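Local coordinates for protein immunoreactive 84kD antigen PG93 (Porphyromonas gingivalis, PDB 5M11) that serves as an essential bacterial-surface component of the type IX secretion system and binds zinc and calcium ions, at residues His340-Val344 against Asn354-Lys358; Phe368-Ile374 against Thr390-Phe396; Leu16-His20 against Phe308-Asn314. All blocks are in the same frame, centred on the assembly; numbering follows the deposited sequence.

Contact 1 of 3, residues His340-Val344 against Asn354-Lys358. With ZN (zinc ion), chain H.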
loop_
_atom_site.group_PDB
_atom_site.type_symbol
_atom_site.label_atom_id
_atom_site.label_comp_id
_atom_site.label_asym_id
_atom_site.label_seq_id
_atom_site.Cartn_x
_atom_site.Cartn_y
_atom_site.Cartn_z
ATOM N N HIS A 340 13.392 -10.310 3.737
ATOM C CA HIS A 340 11.962 -10.072 3.547
ATOM C C HIS A 340 11.351 -11.344 3.014
ATOM O O HIS A 340 11.746 -11.798 1.941
ATOM C CB HIS A 340 11.680 -8.881 2.613
ATOM C CG HIS A 340 10.242 -8.452 2.628
ATOM N ND1 HIS A 340 9.254 -9.210 2.023
ATOM C CD2 HIS A 340 9.669 -7.364 3.195
ATOM C CE1 HIS A 340 8.118 -8.567 2.246
ATOM N NE2 HIS A 340 8.317 -7.448 2.946
ATOM N N ALA A 341 10.412 -11.939 3.773
ATOM C CA ALA A 341 9.725 -13.180 3.413
ATOM C C ALA A 341 9.197 -13.145 1.961
ATOM O O ALA A 341 8.556 -12.171 1.553
ATOM C CB ALA A 341 8.585 -13.436 4.382
ATOM N N GLY A 342 9.550 -14.180 1.192
ATOM C CA GLY A 342 9.153 -14.331 -0.202
ATOM C C GLY A 342 7.648 -14.400 -0.328
ATOM O O GLY A 342 6.984 -15.023 0.519
ATOM N N MET A 343 7.099 -13.695 -1.345
ATOM C CA MET A 343 5.663 -13.623 -1.585
ATOM C C MET A 343 5.371 -13.279 -3.052
ATOM O O MET A 343 5.859 -12.276 -3.594
ATOM C CB MET A 343 5.007 -12.607 -0.621
ATOM C CG MET A 343 3.532 -12.355 -0.845
ATOM S SD MET A 343 2.411 -13.638 -0.240
ATOM C CE MET A 343 2.554 -13.414 1.553
ATOM N N VAL A 344 4.574 -14.134 -3.692
ATOM C CA VAL A 344 4.144 -13.937 -5.068
ATOM C C VAL A 344 2.612 -13.838 -5.008
ATOM O O VAL A 344 1.953 -14.666 -4.373
ATOM C CB VAL A 344 4.673 -15.031 -6.040
ATOM C CG1 VAL A 344 4.207 -14.773 -7.461
ATOM C CG2 VAL A 344 6.194 -15.121 -6.004
ATOM N N ASN A 354 -1.822 -16.595 -3.412
ATOM C CA ASN A 354 -0.563 -16.165 -2.780
ATOM C C ASN A 354 0.427 -17.314 -2.496
ATOM O O ASN A 354 0.113 -18.256 -1.772
ATOM C CB ASN A 354 -0.821 -15.398 -1.477
ATOM C CG ASN A 354 -1.947 -14.399 -1.521
ATOM O OD1 ASN A 354 -2.795 -14.369 -0.639
ATOM N ND2 ASN A 354 -1.990 -13.553 -2.527
ATOM N N PHE A 355 1.637 -17.193 -3.045
ATOM C CA PHE A 355 2.743 -18.124 -2.836
ATOM C C PHE A 355 3.684 -17.475 -1.840
ATOM O O PHE A 355 4.453 -16.601 -2.224
ATOM C CB PHE A 355 3.477 -18.468 -4.158
ATOM C CG PHE A 355 2.609 -19.035 -5.257
ATOM C CD1 PHE A 355 2.460 -20.409 -5.408
ATOM C CD2 PHE A 355 1.938 -18.195 -6.140
ATOM C CE1 PHE A 355 1.653 -20.935 -6.424
ATOM C CE2 PHE A 355 1.120 -18.720 -7.144
ATOM C CZ PHE A 355 0.989 -20.088 -7.284
ATOM N N ASP A 356 3.571 -17.836 -0.555
ATOM C CA ASP A 356 4.407 -17.267 0.499
ATOM C C ASP A 356 5.627 -18.153 0.777
ATOM O O ASP A 356 5.773 -19.227 0.174
ATOM C CB ASP A 356 3.597 -17.020 1.791
ATOM C CG ASP A 356 2.725 -18.174 2.258
ATOM O OD1 ASP A 356 2.998 -18.725 3.356
ATOM O OD2 ASP A 356 1.732 -18.488 1.557
ATOM N N LYS A 357 6.508 -17.671 1.681
ATOM C CA LYS A 357 7.764 -18.291 2.120
ATOM C C LYS A 357 7.578 -19.770 2.487
ATOM O O LYS A 357 8.289 -20.602 1.947
ATOM C CB LYS A 357 8.347 -17.492 3.308
ATOM C CG LYS A 357 9.739 -17.903 3.777
ATOM C CD LYS A 357 10.260 -16.980 4.877
ATOM C CE LYS A 357 11.260 -17.645 5.797
ATOM N NZ LYS A 357 12.631 -17.662 5.229
ATOM N N LYS A 358 6.596 -20.095 3.345
ATOM C CA LYS A 358 6.332 -21.456 3.837
ATOM C C LYS A 358 5.799 -22.393 2.740
ATOM O O LYS A 358 6.357 -23.474 2.570
ATOM C CB LYS A 358 5.380 -21.433 5.044
ATOM C CG LYS A 358 5.880 -20.574 6.225
ATOM C CD LYS A 358 6.797 -21.333 7.200
ATOM C CE LYS A 358 7.410 -20.436 8.254
ATOM N NZ LYS A 358 6.453 -20.109 9.346
HETATM ZN ZN ZN H . 6.735 -6.369 3.884
#

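Contact 2 of 3, residues Phe368-Ile374 against Thr390-Phe396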
loop_
_atom_site.group_PDB
_atom_site.type_symbol
_atom_site.label_atom_id
_atom_site.label_comp_id
_atom_site.label_asym_id
_atom_site.label_seq_id
_atom_site.Cartn_x
_atom_site.Cartn_y
_atom_site.Cartn_z
ATOM N N PHE A 368 16.806 -23.910 1.562
ATOM C CA PHE A 368 16.797 -22.613 0.862
ATOM C C PHE A 368 15.786 -21.766 1.629
ATOM O O PHE A 368 15.028 -22.334 2.424
ATOM C CB PHE A 368 16.508 -22.726 -0.645
ATOM C CG PHE A 368 15.179 -23.340 -0.991
ATOM C CD1 PHE A 368 14.090 -22.539 -1.307
ATOM C CD2 PHE A 368 15.021 -24.722 -1.025
ATOM C CE1 PHE A 368 12.859 -23.110 -1.638
ATOM C CE2 PHE A 368 13.786 -25.292 -1.341
ATOM C CZ PHE A 368 12.715 -24.482 -1.646
ATOM N N SER A 369 15.797 -20.439 1.479
ATOM C CA SER A 369 14.925 -19.655 2.349
ATOM C C SER A 369 13.694 -18.995 1.682
ATOM O O SER A 369 12.801 -18.575 2.423
ATOM C CB SER A 369 15.735 -18.585 3.079
ATOM O OG SER A 369 16.382 -17.679 2.200
ATOM N N PHE A 370 13.612 -18.933 0.339
ATOM C CA PHE A 370 12.521 -18.256 -0.398
ATOM C C PHE A 370 12.218 -16.881 0.201
ATOM O O PHE A 370 11.168 -16.663 0.813
ATOM C CB PHE A 370 11.214 -19.068 -0.567
ATOM C CG PHE A 370 10.287 -18.408 -1.577
ATOM C CD1 PHE A 370 10.692 -18.202 -2.892
ATOM C CD2 PHE A 370 9.032 -17.942 -1.197
ATOM C CE1 PHE A 370 9.847 -17.574 -3.812
ATOM C CE2 PHE A 370 8.191 -17.308 -2.120
ATOM C CZ PHE A 370 8.604 -17.127 -3.418
ATOM N N ASN A 371 13.190 -15.981 0.055
ATOM C CA ASN A 371 13.122 -14.603 0.511
ATOM C C ASN A 371 13.437 -13.660 -0.632
ATOM O O ASN A 371 14.118 -14.036 -1.593
ATOM C CB ASN A 371 14.108 -14.350 1.672
ATOM C CG ASN A 371 13.765 -14.969 3.008
ATOM O OD1 ASN A 371 12.614 -14.986 3.467
ATOM N ND2 ASN A 371 14.794 -15.400 3.711
ATOM N N ASP A 372 12.960 -12.419 -0.491
ATOM C CA ASP A 372 13.165 -11.280 -1.371
ATOM C C ASP A 372 12.910 -11.634 -2.824
ATOM O O ASP A 372 13.817 -11.538 -3.656
ATOM C CB ASP A 372 14.571 -10.672 -1.193
ATOM C CG ASP A 372 15.071 -10.650 0.237
ATOM O OD1 ASP A 372 14.513 -9.873 1.050
ATOM O OD2 ASP A 372 16.016 -11.414 0.546
ATOM N N ALA A 373 11.666 -12.046 -3.126
ATOM C CA ALA A 373 11.210 -12.281 -4.494
ATOM C C ALA A 373 11.059 -10.894 -5.125
ATOM O O ALA A 373 10.271 -10.090 -4.630
ATOM C CB ALA A 373 9.896 -13.049 -4.482
ATOM N N ILE A 374 11.883 -10.564 -6.125
ATOM C CA ILE A 374 11.903 -9.193 -6.648
ATOM C C ILE A 374 11.517 -9.019 -8.148
ATOM O O ILE A 374 11.374 -7.862 -8.581
ATOM C CB ILE A 374 13.291 -8.556 -6.393
ATOM C CG1 ILE A 374 14.427 -9.502 -6.802
ATOM C CG2 ILE A 374 13.425 -8.110 -4.945
ATOM C CD1 ILE A 374 15.500 -8.836 -7.346
ATOM N N THR A 390 14.566 -14.341 -7.145
ATOM C CA THR A 390 14.781 -13.953 -5.756
ATOM C C THR A 390 16.180 -13.367 -5.608
ATOM O O THR A 390 17.141 -13.874 -6.203
ATOM C CB THR A 390 14.570 -15.114 -4.786
ATOM O OG1 THR A 390 15.447 -16.178 -5.139
ATOM C CG2 THR A 390 13.118 -15.589 -4.729
ATOM N N TRP A 391 16.295 -12.293 -4.824
ATOM C CA TRP A 391 17.583 -11.660 -4.613
ATOM C C TRP A 391 18.321 -12.383 -3.469
ATOM O O TRP A 391 18.166 -12.041 -2.291
ATOM C CB TRP A 391 17.408 -10.157 -4.371
ATOM C CG TRP A 391 18.634 -9.360 -4.683
ATOM C CD1 TRP A 391 19.441 -8.722 -3.789
ATOM C CD2 TRP A 391 19.198 -9.120 -5.981
ATOM N NE1 TRP A 391 20.477 -8.106 -4.445
ATOM C CE2 TRP A 391 20.354 -8.335 -5.794
ATOM C CE3 TRP A 391 18.867 -9.536 -7.285
ATOM C CZ2 TRP A 391 21.177 -7.950 -6.864
ATOM C CZ3 TRP A 391 19.687 -9.159 -8.339
ATOM C CH2 TRP A 391 20.830 -8.384 -8.124
ATOM N N GLY A 392 19.059 -13.429 -3.848
ATOM C CA GLY A 392 19.820 -14.266 -2.932
ATOM C C GLY A 392 19.511 -15.751 -2.969
ATOM O O GLY A 392 20.404 -16.552 -2.701
ATOM N N ASN A 393 18.266 -16.149 -3.310
ATOM C CA ASN A 393 17.863 -17.566 -3.300
ATOM C C ASN A 393 17.710 -18.260 -4.696
ATOM O O ASN A 393 17.349 -19.445 -4.752
ATOM C CB ASN A 393 16.567 -17.737 -2.509
ATOM C CG ASN A 393 16.775 -17.694 -1.018
ATOM O OD1 ASN A 393 17.345 -18.621 -0.412
ATOM N ND2 ASN A 393 16.307 -16.612 -0.400
ATOM N N GLY A 394 17.996 -17.550 -5.782
ATOM C CA GLY A 394 17.949 -18.129 -7.123
ATOM C C GLY A 394 16.715 -17.857 -7.959
ATOM O O GLY A 394 15.976 -16.907 -7.701
ATOM N N LEU A 395 16.531 -18.673 -9.009
ATOM C CA LEU A 395 15.416 -18.591 -9.946
ATOM C C LEU A 395 14.392 -19.665 -9.616
ATOM O O LEU A 395 14.752 -20.812 -9.323
ATOM C CB LEU A 395 15.929 -18.749 -11.386
ATOM C CG LEU A 395 14.934 -18.596 -12.536
ATOM C CD1 LEU A 395 14.222 -17.272 -12.480
ATOM C CD2 LEU A 395 15.637 -18.713 -13.848
ATOM N N PHE A 396 13.115 -19.295 -9.651
ATOM C CA PHE A 396 12.036 -20.207 -9.308
ATOM C C PHE A 396 11.081 -20.364 -10.466
ATOM O O PHE A 396 10.783 -19.402 -11.173
ATOM C CB PHE A 396 11.308 -19.718 -8.049
ATOM C CG PHE A 396 12.109 -19.894 -6.772
ATOM C CD1 PHE A 396 11.887 -20.986 -5.936
ATOM C CD2 PHE A 396 13.072 -18.957 -6.396
ATOM C CE1 PHE A 396 12.611 -21.137 -4.747
ATOM C CE2 PHE A 396 13.820 -19.129 -5.221
ATOM C CZ PHE A 396 13.567 -20.204 -4.395
#

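Contact 3 of 3, residues Leu16-His20 against Phe308-Asn314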
loop_
_atom_site.group_PDB
_atom_site.type_symbol
_atom_site.label_atom_id
_atom_site.label_comp_id
_atom_site.label_asym_id
_atom_site.label_seq_id
_atom_site.Cartn_x
_atom_site.Cartn_y
_atom_site.Cartn_z
ATOM N N LEU A 16 -7.229 -2.486 -3.034
ATOM C CA LEU A 16 -7.068 -3.937 -2.946
ATOM C C LEU A 16 -6.062 -4.258 -1.799
ATOM O O LEU A 16 -4.879 -4.598 -2.000
ATOM C CB LEU A 16 -6.644 -4.485 -4.328
ATOM C CG LEU A 16 -7.717 -4.415 -5.448
ATOM C CD1 LEU A 16 -7.095 -4.483 -6.789
ATOM C CD2 LEU A 16 -8.710 -5.596 -5.356
ATOM N N LEU A 17 -6.570 -4.081 -0.576
ATOM C CA LEU A 17 -5.813 -4.191 0.665
ATOM C C LEU A 17 -5.879 -5.587 1.270
ATOM O O LEU A 17 -6.837 -6.325 1.033
ATOM C CB LEU A 17 -6.285 -3.119 1.683
ATOM C CG LEU A 17 -5.958 -1.655 1.283
ATOM C CD1 LEU A 17 -6.461 -0.669 2.288
ATOM C CD2 LEU A 17 -4.454 -1.436 1.070
ATOM N N ALA A 18 -4.823 -5.935 2.035
ATOM C CA ALA A 18 -4.612 -7.209 2.707
ATOM C C ALA A 18 -5.129 -7.235 4.183
ATOM O O ALA A 18 -5.006 -6.255 4.929
ATOM C CB ALA A 18 -3.131 -7.544 2.680
ATOM N N ILE A 19 -5.665 -8.398 4.601
ATOM C CA ILE A 19 -6.139 -8.578 5.970
ATOM C C ILE A 19 -4.977 -9.277 6.723
ATOM O O ILE A 19 -4.178 -8.574 7.352
ATOM C CB ILE A 19 -7.532 -9.274 5.991
ATOM C CG1 ILE A 19 -8.639 -8.220 5.725
ATOM C CG2 ILE A 19 -7.817 -10.016 7.288
ATOM C CD1 ILE A 19 -9.067 -8.101 4.254
ATOM N N HIS A 20 -4.809 -10.598 6.573
ATOM C CA HIS A 20 -3.699 -11.368 7.146
ATOM C C HIS A 20 -3.590 -11.185 8.743
ATOM O O HIS A 20 -4.517 -11.593 9.461
ATOM C CB HIS A 20 -2.391 -11.013 6.349
ATOM C CG HIS A 20 -1.095 -11.649 6.775
ATOM N ND1 HIS A 20 -1.054 -12.794 7.555
ATOM C CD2 HIS A 20 0.174 -11.254 6.514
ATOM C CE1 HIS A 20 0.228 -13.042 7.755
ATOM N NE2 HIS A 20 1.004 -12.144 7.147
ATOM N N PHE A 308 -12.975 -12.856 3.838
ATOM C CA PHE A 308 -12.284 -11.853 3.027
ATOM C C PHE A 308 -11.047 -12.411 2.361
ATOM O O PHE A 308 -10.156 -12.935 3.039
ATOM C CB PHE A 308 -11.862 -10.632 3.854
ATOM C CG PHE A 308 -12.912 -10.003 4.731
ATOM C CD1 PHE A 308 -13.772 -9.034 4.226
ATOM C CD2 PHE A 308 -12.992 -10.318 6.085
ATOM C CE1 PHE A 308 -14.713 -8.414 5.052
ATOM C CE2 PHE A 308 -13.936 -9.704 6.907
ATOM C CZ PHE A 308 -14.778 -8.746 6.389
ATOM N N ASP A 309 -10.983 -12.266 1.036
ATOM C CA ASP A 309 -9.817 -12.665 0.252
ATOM C C ASP A 309 -9.202 -11.433 -0.396
ATOM O O ASP A 309 -9.899 -10.686 -1.077
ATOM C CB ASP A 309 -10.149 -13.736 -0.795
ATOM C CG ASP A 309 -8.954 -14.128 -1.648
ATOM O OD1 ASP A 309 -8.048 -14.828 -1.127
ATOM O OD2 ASP A 309 -8.907 -13.706 -2.818
ATOM N N GLY A 310 -7.911 -11.232 -0.131
ATOM C CA GLY A 310 -7.102 -10.118 -0.619
ATOM C C GLY A 310 -5.660 -10.522 -0.874
ATOM O O GLY A 310 -5.351 -11.718 -0.858
ATOM N N PRO A 311 -4.735 -9.568 -1.128
ATOM C CA PRO A 311 -3.327 -9.958 -1.336
ATOM C C PRO A 311 -2.691 -10.539 -0.066
ATOM O O PRO A 311 -3.209 -10.318 1.025
ATOM C CB PRO A 311 -2.648 -8.649 -1.761
ATOM C CG PRO A 311 -3.499 -7.590 -1.278
ATOM C CD PRO A 311 -4.904 -8.104 -1.196
ATOM N N GLY A 312 -1.603 -11.297 -0.221
ATOM C CA GLY A 312 -0.864 -11.897 0.890
ATOM C C GLY A 312 -0.309 -10.861 1.851
ATOM O O GLY A 312 -0.290 -11.083 3.063
ATOM N N ASP A 313 0.150 -9.715 1.293
ATOM C CA ASP A 313 0.671 -8.517 1.961
ATOM C C ASP A 313 0.388 -7.298 1.066
ATOM O O ASP A 313 -0.159 -7.461 -0.025
ATOM C CB ASP A 313 2.169 -8.648 2.316
ATOM C CG ASP A 313 3.113 -9.067 1.203
ATOM O OD1 ASP A 313 4.082 -9.808 1.494
ATOM O OD2 ASP A 313 2.929 -8.598 0.059
ATOM N N ASN A 314 0.715 -6.085 1.529
ATOM C CA ASN A 314 0.455 -4.868 0.753
ATOM C C ASN A 314 1.741 -4.356 0.088
ATOM O O ASN A 314 1.899 -3.138 -0.087
ATOM C CB ASN A 314 -0.157 -3.782 1.642
ATOM C CG ASN A 314 -1.415 -4.181 2.373
ATOM O OD1 ASN A 314 -2.398 -4.610 1.769
ATOM N ND2 ASN A 314 -1.445 -3.936 3.677
#

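Contact 1 of 3, residues His340-Val344 against Asn354-Lys358
Val344 and Phe355 form an antiparallel hydrogen-bonded pair. Val344 N donates a hydrogen bond to Phe355 O at 2.9 Å, and Phe355 N returns one to Val344 O, also at 2.9 Å. Their side chains share one face of the sheet, with CB of Val344 4.1 Å from Phe355 CB. Met343 and Asp356, the next pair, lie on the other face. There the bent Met343 chain brings its CE to 3.8 Å from Asp356 CB. Lys357 starts the helix after the strand. Its CB lies 4.0 Å from Gly342 O. CG is anti to the backbone N (chi1 -173°), which sends the chain back along Gly342 and Ala341. CD then packs 4.0 Å from Ala341 CB. Beyond CD the chain bends (chi4 82°), and NZ hydrogen-bonds to Ser369 O and Asn371 OD1. This is the outer hairpin of a propeller blade, strands 343-347 and 352-356. Just before it, NE2 of His340 binds zinc at 2.1 Å, with Asp315 as a second protein ligand. ND1 of the same ring donates to Ala341 O at 3.1 Å. That bond should limit ring rotation and leaves NE2 for the metal, so the turn before the strand probably orients the zinc ligand.

Contact 2 of 3, residues Phe368-Ile374 against Thr390-Phe396
Phe370 turns the edge of its ring onto one face of Phe396, a T-shaped pair with planes at 72°. CD1 of Phe370 is 3.8 Å from CZ of Phe396, off centre toward the rim. With chi1 at -168° the ring of Phe370 swings round to Phe396, although its CB points away. Phe368 meets the edge of Phe396, CE1 to CE1 at 3.7 Å, and completes an aromatic cluster. Val360 and Leu364 of helix 357-364 also pack on Phe396. The tight part continues at Thr390, whose CG2 lies 3.9 Å from Phe370 CE1. Thr390 pairs with Ala373 as an antiparallel non-hydrogen-bonded pair. Next to it Trp391 N gives a nearly straight bond to Asp372 O at 2.8 Å, and CD1 of Ile374 rests against the Trp391 ring. Trp391 is the centre of an inverse gamma turn, where the chain leaves strand 386-390 of this propeller blade. Toward the less buried side, where Ser369, Asn371 and, at the cluster margin, Phe368 are partly exposed, the contact becomes polar. Ser369 N donates to Asn393 OD1 at 3.0 Å, from above the carbonyl plane. Asn393 ND2 donates to Ser369 OG at 2.8 Å, with an N-H...O angle of 138°. With both amide ends engaged, Asn393 ties the loop before strand 373-378 to the turn between strands 386-390 and 394-399, while the three aromatic rings hold the other part by apolar packing.

Contact 3 of 3, residues Leu16-His20 against Phe308-Asn314
The Asn314 amide lies beside Ala18, and its OD1 accepts Ala18 N at 2.8 Å. The donor sits in the carbonyl plane, on a lone pair. The same OD1 is 3.8 Å from Leu17 CD2. The Pro311 ring faces two carbonyls with its outer carbons: CG is 3.4 Å from Leu16 O, and CD is 3.4 Å from Leu17 O. The His20 ring brings CD2 to 3.5 Å from Gly312 O. An extended chi1 of 178° carries the ring there, and the approach is oblique. Its NE2 is hydrogen-bonded to a bound di(hydroxyethyl)ether, probably from the crystallisation liquor. These two segments are the links between two beta-propellers. Strand 13-16 pairs with strand 655-660 and so closes the second propeller, after which the chain crosses to the first blade of the N-terminal propeller, at strand 22-27. Residues 308-314 make the return crossing, from strand 302-303 to strand 318-322. Ala18 is buried where the two links meet, with its CB 4.0 Å from Pro311 CG. Ile19 CD1 packs 3.8 Å from Phe308 CB, the two side chains crossing at about a right angle. Asp313 turns from Ala18 and forms a salt bridge with Lys345 of strand 343-347.

Contacts 1 and 2 belong to consecutive blades of the second propeller, while contact 3 joins the two linkers between the propellers. Contact 2 is buried and largely aromatic. Contacts 1 and 3 are partly buried. Contact 1 depends mostly on strand pairing, whereas contact 3 has none and combines one hydrogen bond to a side-chain amide with apolar contacts of Ala18, Pro311, Ile19 and Phe308. Contacts 1 and 2 touch: His340 O and Asp372 N lie 2.8 Å apart, probably hydrogen-bonded. Contacts 1 and 3 touch by packing, Met343 CE being 3.8 Å from Gly312 CA. Contacts 2 and 3 do not meet, their nearest atoms about 9 Å apart. Contact 1 touches both and so bridges them.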